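Local coordinates for CoA binding domain protein (PDB 3QA9) that is of unknown function but carries a CoA-binding domain of the Rossmann type, with helices packed around a parallel five-stranded sheet, at residues A35-M39 with R128-R132; V91-I95 with Q116-L122. All blocks are in the same frame, centred on the assembly; numbering follows the deposited sequence.

Overall arrangement
Both contacts join helices that pack around the parallel five-stranded sheet of a Rossmann-type domain, but on opposite sides of the chain's centre, with contact centres about 21 Å apart and nearest atoms about 11 Å apart. Contact 1 links the early helix 34-43 to the start of helix 130-137, the last helix of the chain. Contact 2, nested along the sequence inside the loop that contact 1 closes, pairs the consecutive helices 87-97 and 111-119. The first therefore brings an early helix against the last one across 88 intervening residues, whereas the second ties neighbouring units of the alternating strand-helix repeat; the two do not touch.

Contact 1. Residues A35-M39 with R128-R132; sequences ANIVM and RCMMR
Residues 35-39 form a regular stretch of helix 34-43, with Met-39 N bonded to Ala-35 O at 3.1 Å, while residues 128-132 pass from extended backbone at Arg-128 and Cys-129 into the first turn of helix 130-137. In this Rossmann-type domain, the contact sets the helix after strand 21-25, the chain's first strand, against the start of the chain's last helix, just after edge strand 123-126. The closest CA atoms are those of Val-38 and Met-131, 5.7 Å apart, and 186 Å² is buried in total. Cys-129 is the N-cap: with chi1 in t, its SG accepts a weak hydrogen bond from Arg-132 N at 3.6 Å, nearly linear at 171°. Outside the pair, Met-130 N is bonded to the side chain of Gln-105. Across the interface the meeting is wholly apolar. Val-38 (t) is the most deeply covered residue, its CG1 lying 4.3 Å from Met-130 CB and its CG2 3.8 Å from Cys-129 SG. The CA-to-CB bond of Met-130 points toward residues 35-39, but the side-chain end leads away from them; the side chain also touches Leu-42, later in the same helix, and Leu-16 of helix 9-18. The CA-to-CB bond of Met-131 points toward helix 34-43; its t, t, p side chain then runs alongside, back to that helix's start, so that CE lies 4.2 Å from Val-38 CG2 and 3.6 Å from Ile-37 CG2.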
loop_
_atom_site.group_PDB
_atom_site.type_symbol
_atom_site.label_atom_id
_atom_site.label_comp_id
_atom_site.label_asym_id
_atom_site.label_seq_id
_atom_site.Cartn_x
_atom_site.Cartn_y
_atom_site.Cartn_z
ATOM N N ALA A 35 -0.399 3.820 -9.734
ATOM C CA ALA A 35 0.563 3.858 -8.637
ATOM C C ALA A 35 1.016 5.283 -8.324
ATOM O O ALA A 35 1.200 5.647 -7.160
ATOM C CB ALA A 35 1.770 2.997 -8.979
ATOM N N ASN A 36 1.209 6.086 -9.363
ATOM C CA ASN A 36 1.638 7.472 -9.184
ATOM C C ASN A 36 0.506 8.318 -8.599
ATOM O O ASN A 36 0.704 9.075 -7.639
ATOM C CB ASN A 36 2.088 8.049 -10.533
ATOM C CG ASN A 36 2.677 9.446 -10.412
ATOM O OD1 ASN A 36 1.955 10.426 -10.232
ATOM N ND2 ASN A 36 3.997 9.541 -10.513
ATOM N N ILE A 37 -0.685 8.182 -9.170
ATOM C CA ILE A 37 -1.839 8.939 -8.696
ATOM C C ILE A 37 -2.133 8.674 -7.221
ATOM O O ILE A 37 -2.313 9.609 -6.435
ATOM C CB ILE A 37 -3.091 8.604 -9.522
ATOM C CG1 ILE A 37 -2.892 9.053 -10.973
ATOM C CG2 ILE A 37 -4.307 9.273 -8.911
ATOM C CD1 ILE A 37 -4.001 8.584 -11.919
ATOM N N VAL A 38 -2.180 7.399 -6.847
ATOM C CA VAL A 38 -2.454 7.027 -5.463
ATOM C C VAL A 38 -1.350 7.549 -4.550
ATOM O O VAL A 38 -1.620 8.080 -3.476
ATOM C CB VAL A 38 -2.568 5.493 -5.314
ATOM C CG1 VAL A 38 -2.767 5.113 -3.849
ATOM C CG2 VAL A 38 -3.737 4.983 -6.162
ATOM N N MET A 39 -0.101 7.416 -4.976
ATOM C CA MET A 39 0.983 7.899 -4.140
ATOM C C MET A 39 0.883 9.402 -3.900
ATOM O O MET A 39 1.050 9.867 -2.770
ATOM C CB MET A 39 2.339 7.568 -4.755
ATOM C CG MET A 39 3.491 7.956 -3.843
ATOM S SD MET A 39 5.076 7.349 -4.405
ATOM C CE MET A 39 6.166 8.555 -3.620
ATOM N N ARG A 128 -9.180 -3.284 -3.228
ATOM C CA ARG A 128 -9.594 -1.955 -2.809
ATOM C C ARG A 128 -8.479 -1.009 -3.208
ATOM O O ARG A 128 -7.373 -1.440 -3.474
ATOM C CB ARG A 128 -9.777 -1.873 -1.294
ATOM C CG ARG A 128 -10.795 -2.819 -0.738
ATOM C CD ARG A 128 -11.147 -2.437 0.663
ATOM N NE ARG A 128 -11.785 -3.520 1.411
ATOM C CZ ARG A 128 -13.022 -3.471 1.879
ATOM N NH1 ARG A 128 -13.757 -2.395 1.665
ATOM N NH2 ARG A 128 -13.511 -4.485 2.575
ATOM N N CYS A 129 -8.785 0.278 -3.254
ATOM C CA CYS A 129 -7.789 1.295 -3.582
ATOM C C CYS A 129 -7.675 2.217 -2.382
ATOM O O CYS A 129 -8.677 2.710 -1.900
ATOM C CB CYS A 129 -8.205 2.110 -4.805
ATOM S SG CYS A 129 -7.078 3.471 -5.147
ATOM N N MET A 130 -6.461 2.443 -1.889
ATOM C CA MET A 130 -6.277 3.312 -0.726
ATOM C C MET A 130 -6.897 4.694 -0.950
ATOM O O MET A 130 -7.516 5.265 -0.049
ATOM C CB MET A 130 -4.787 3.458 -0.377
ATOM C CG MET A 130 -4.191 2.211 0.283
ATOM S SD MET A 130 -2.601 2.465 1.100
ATOM C CE MET A 130 -3.120 3.187 2.669
ATOM N N MET A 131 -6.734 5.225 -2.156
ATOM C CA MET A 131 -7.289 6.530 -2.485
ATOM C C MET A 131 -8.818 6.499 -2.504
ATOM O O MET A 131 -9.464 7.340 -1.873
ATOM C CB MET A 131 -6.750 6.996 -3.842
ATOM C CG MET A 131 -7.369 8.297 -4.347
ATOM S SD MET A 131 -6.526 8.925 -5.820
ATOM C CE MET A 131 -6.850 7.608 -6.978
ATOM N N ARG A 132 -9.394 5.526 -3.216
ATOM C CA ARG A 132 -10.851 5.397 -3.306
ATOM C C ARG A 132 -11.470 5.189 -1.924
ATOM O O ARG A 132 -12.516 5.753 -1.607
ATOM C CB ARG A 132 -11.233 4.220 -4.218
ATOM C CG ARG A 132 -12.746 3.993 -4.362
ATOM C CD ARG A 132 -13.381 5.032 -5.277
ATOM N NE ARG A 132 -14.689 5.525 -4.833
ATOM C CZ ARG A 132 -14.879 6.360 -3.812
ATOM N NH1 ARG A 132 -13.848 6.795 -3.108
ATOM N NH2 ARG A 132 -16.096 6.813 -3.532
#

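Contact 2. Residues V91-I95 with Q116-L122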
loop_
_atom_site.group_PDB
_atom_site.type_symbol
_atom_site.label_atom_id
_atom_site.label_comp_id
_atom_site.label_asym_id
_atom_site.label_seq_id
_atom_site.Cartn_x
_atom_site.Cartn_y
_atom_site.Cartn_z
ATOM N N VAL A 91 5.321 -9.660 0.401
ATOM C CA VAL A 91 4.673 -10.040 1.637
ATOM C C VAL A 91 5.700 -10.564 2.633
ATOM O O VAL A 91 5.668 -10.222 3.804
ATOM C CB VAL A 91 3.626 -11.111 1.390
ATOM C CG1 VAL A 91 3.284 -11.828 2.696
ATOM C CG2 VAL A 91 2.406 -10.457 0.803
ATOM N N VAL A 92 6.617 -11.396 2.161
ATOM C CA VAL A 92 7.654 -11.939 3.038
ATOM C C VAL A 92 8.453 -10.782 3.612
ATOM O O VAL A 92 8.800 -10.763 4.796
ATOM C CB VAL A 92 8.607 -12.879 2.278
ATOM C CG1 VAL A 92 9.815 -13.210 3.153
ATOM C CG2 VAL A 92 7.872 -14.147 1.896
ATOM N N TYR A 93 8.750 -9.816 2.755
ATOM C CA TYR A 93 9.477 -8.644 3.181
ATOM C C TYR A 93 8.694 -7.806 4.153
ATOM O O TYR A 93 9.254 -7.256 5.092
ATOM C CB TYR A 93 9.880 -7.816 1.969
ATOM C CG TYR A 93 11.049 -8.440 1.300
ATOM C CD1 TYR A 93 12.002 -9.074 2.069
ATOM C CD2 TYR A 93 11.212 -8.409 -0.075
ATOM C CE1 TYR A 93 13.091 -9.658 1.519
ATOM C CE2 TYR A 93 12.325 -8.996 -0.659
ATOM C CZ TYR A 93 13.254 -9.623 0.166
ATOM O OH TYR A 93 14.398 -10.185 -0.308
ATOM N N ALA A 94 7.390 -7.719 3.929
ATOM C CA ALA A 94 6.524 -6.952 4.810
ATOM C C ALA A 94 6.519 -7.580 6.196
ATOM O O ALA A 94 6.463 -6.881 7.215
ATOM C CB ALA A 94 5.105 -6.915 4.258
ATOM N N ILE A 95 6.572 -8.906 6.233
ATOM C CA ILE A 95 6.576 -9.628 7.503
ATOM C C ILE A 95 7.886 -9.349 8.228
ATOM O O ILE A 95 7.899 -9.012 9.411
ATOM C CB ILE A 95 6.427 -11.140 7.271
ATOM C CG1 ILE A 95 5.047 -11.430 6.669
ATOM C CG2 ILE A 95 6.608 -11.900 8.577
ATOM C CD1 ILE A 95 4.878 -12.857 6.156
ATOM N N GLN A 116 -0.241 -16.203 3.687
ATOM C CA GLN A 116 1.034 -16.144 4.384
ATOM C C GLN A 116 1.087 -14.916 5.294
ATOM O O GLN A 116 1.495 -14.996 6.443
ATOM C CB GLN A 116 2.175 -16.115 3.373
ATOM C CG GLN A 116 3.518 -16.286 4.008
ATOM C CD GLN A 116 4.606 -16.377 2.973
ATOM O OE1 GLN A 116 4.408 -16.005 1.818
ATOM N NE2 GLN A 116 5.764 -16.869 3.375
ATOM N N ALA A 117 0.657 -13.775 4.784
ATOM C CA ALA A 117 0.639 -12.563 5.602
ATOM C C ALA A 117 -0.292 -12.737 6.793
ATOM O O ALA A 117 0.064 -12.407 7.921
ATOM C CB ALA A 117 0.186 -11.381 4.788
ATOM N N LYS A 118 -1.485 -13.261 6.535
ATOM C CA LYS A 118 -2.441 -13.478 7.601
ATOM C C LYS A 118 -1.896 -14.367 8.691
ATOM O O LYS A 118 -2.079 -14.096 9.873
ATOM C CB LYS A 118 -3.735 -14.078 7.052
ATOM C CG LYS A 118 -4.574 -13.037 6.415
ATOM C CD LYS A 118 -5.813 -13.603 5.770
ATOM C CE LYS A 118 -7.019 -13.435 6.638
ATOM N NZ LYS A 118 -8.215 -13.978 5.916
ATOM N N GLU A 119 -1.226 -15.432 8.285
ATOM C CA GLU A 119 -0.652 -16.363 9.239
ATOM C C GLU A 119 0.402 -15.695 10.107
ATOM O O GLU A 119 0.568 -16.065 11.269
ATOM C CB GLU A 119 -0.044 -17.567 8.511
ATOM C CG GLU A 119 -1.078 -18.506 7.895
ATOM C CD GLU A 119 -1.945 -19.191 8.940
ATOM O OE1 GLU A 119 -1.387 -19.770 9.895
ATOM O OE2 GLU A 119 -3.186 -19.155 8.807
ATOM N N ALA A 120 1.100 -14.705 9.552
ATOM C CA ALA A 120 2.141 -13.997 10.293
ATOM C C ALA A 120 1.578 -12.892 11.190
ATOM O O ALA A 120 2.333 -12.202 11.881
ATOM C CB ALA A 120 3.172 -13.413 9.324
ATOM N N GLY A 121 0.258 -12.723 11.169
ATOM C CA GLY A 121 -0.372 -11.721 12.011
ATOM C C GLY A 121 -0.775 -10.416 11.345
ATOM O O GLY A 121 -1.349 -9.544 11.993
ATOM N N LEU A 122 -0.483 -10.266 10.059
ATOM C CA LEU A 122 -0.850 -9.040 9.366
ATOM C C LEU A 122 -2.283 -9.036 8.859
ATOM O O LEU A 122 -2.872 -10.084 8.596
ATOM C CB LEU A 122 0.093 -8.772 8.190
ATOM C CG LEU A 122 1.531 -8.386 8.543
ATOM C CD1 LEU A 122 2.299 -9.638 8.976
ATOM C CD2 LEU A 122 2.200 -7.729 7.341
#
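Ile-95 is the chief bump of this interface. Its CB sets off sideways, but the m, t rotamer swings the end of the side chain over to the other helix, where CD1 drops into a shallow hollow between successive turns: 3.6 Å from Ala-120 CB, 4.3 Å from Ala-117 CA and 4.0 Å from Gln-116 O. Ala-117 CA and Gln-116 O form the floor; Ala-120 CB makes one wall and Gln-116 CG, 4.3 Å from Ile-95 CD1, another. One turn earlier, the CA-to-CB bond of Val-91 points toward the partner, and CG1 packs on Ala-117 CB at 3.8 Å. Gln-116, extended with chi1 and chi2 both t, reaches back across the groove until its NE2 rests 3.7 Å from Val-92 CG2. The closest CA pairs, Val-91 with Ala-117 (6.2 Å) and Ile-95 with Ala-120 (6.8 Å), progress in the same direction along both segments, as expected of consecutive helices in the strand-helix repeat of a Rossmann-type fold; strand 101-104 runs between them in sequence. Where the second helix finishes, a Schellman motif turns the chain toward strand 123-126, with Leu-122 N bonded to Ala-117 O at 3.1 Å and Gly-121 N to Lys-118 O at 3.0 Å. Gly-121 adopts a phi of 101°, at which a CB would jam against the carbonyl of Ala-120. The turn aims Leu-122 back at the first helix: CD1 lies 4.0 Å from Ile-95 CG1 and CD2 4.3 Å from Ala-94 CB, while both Ala-94 and Leu-122 also touch Val-102 of strand 101-104.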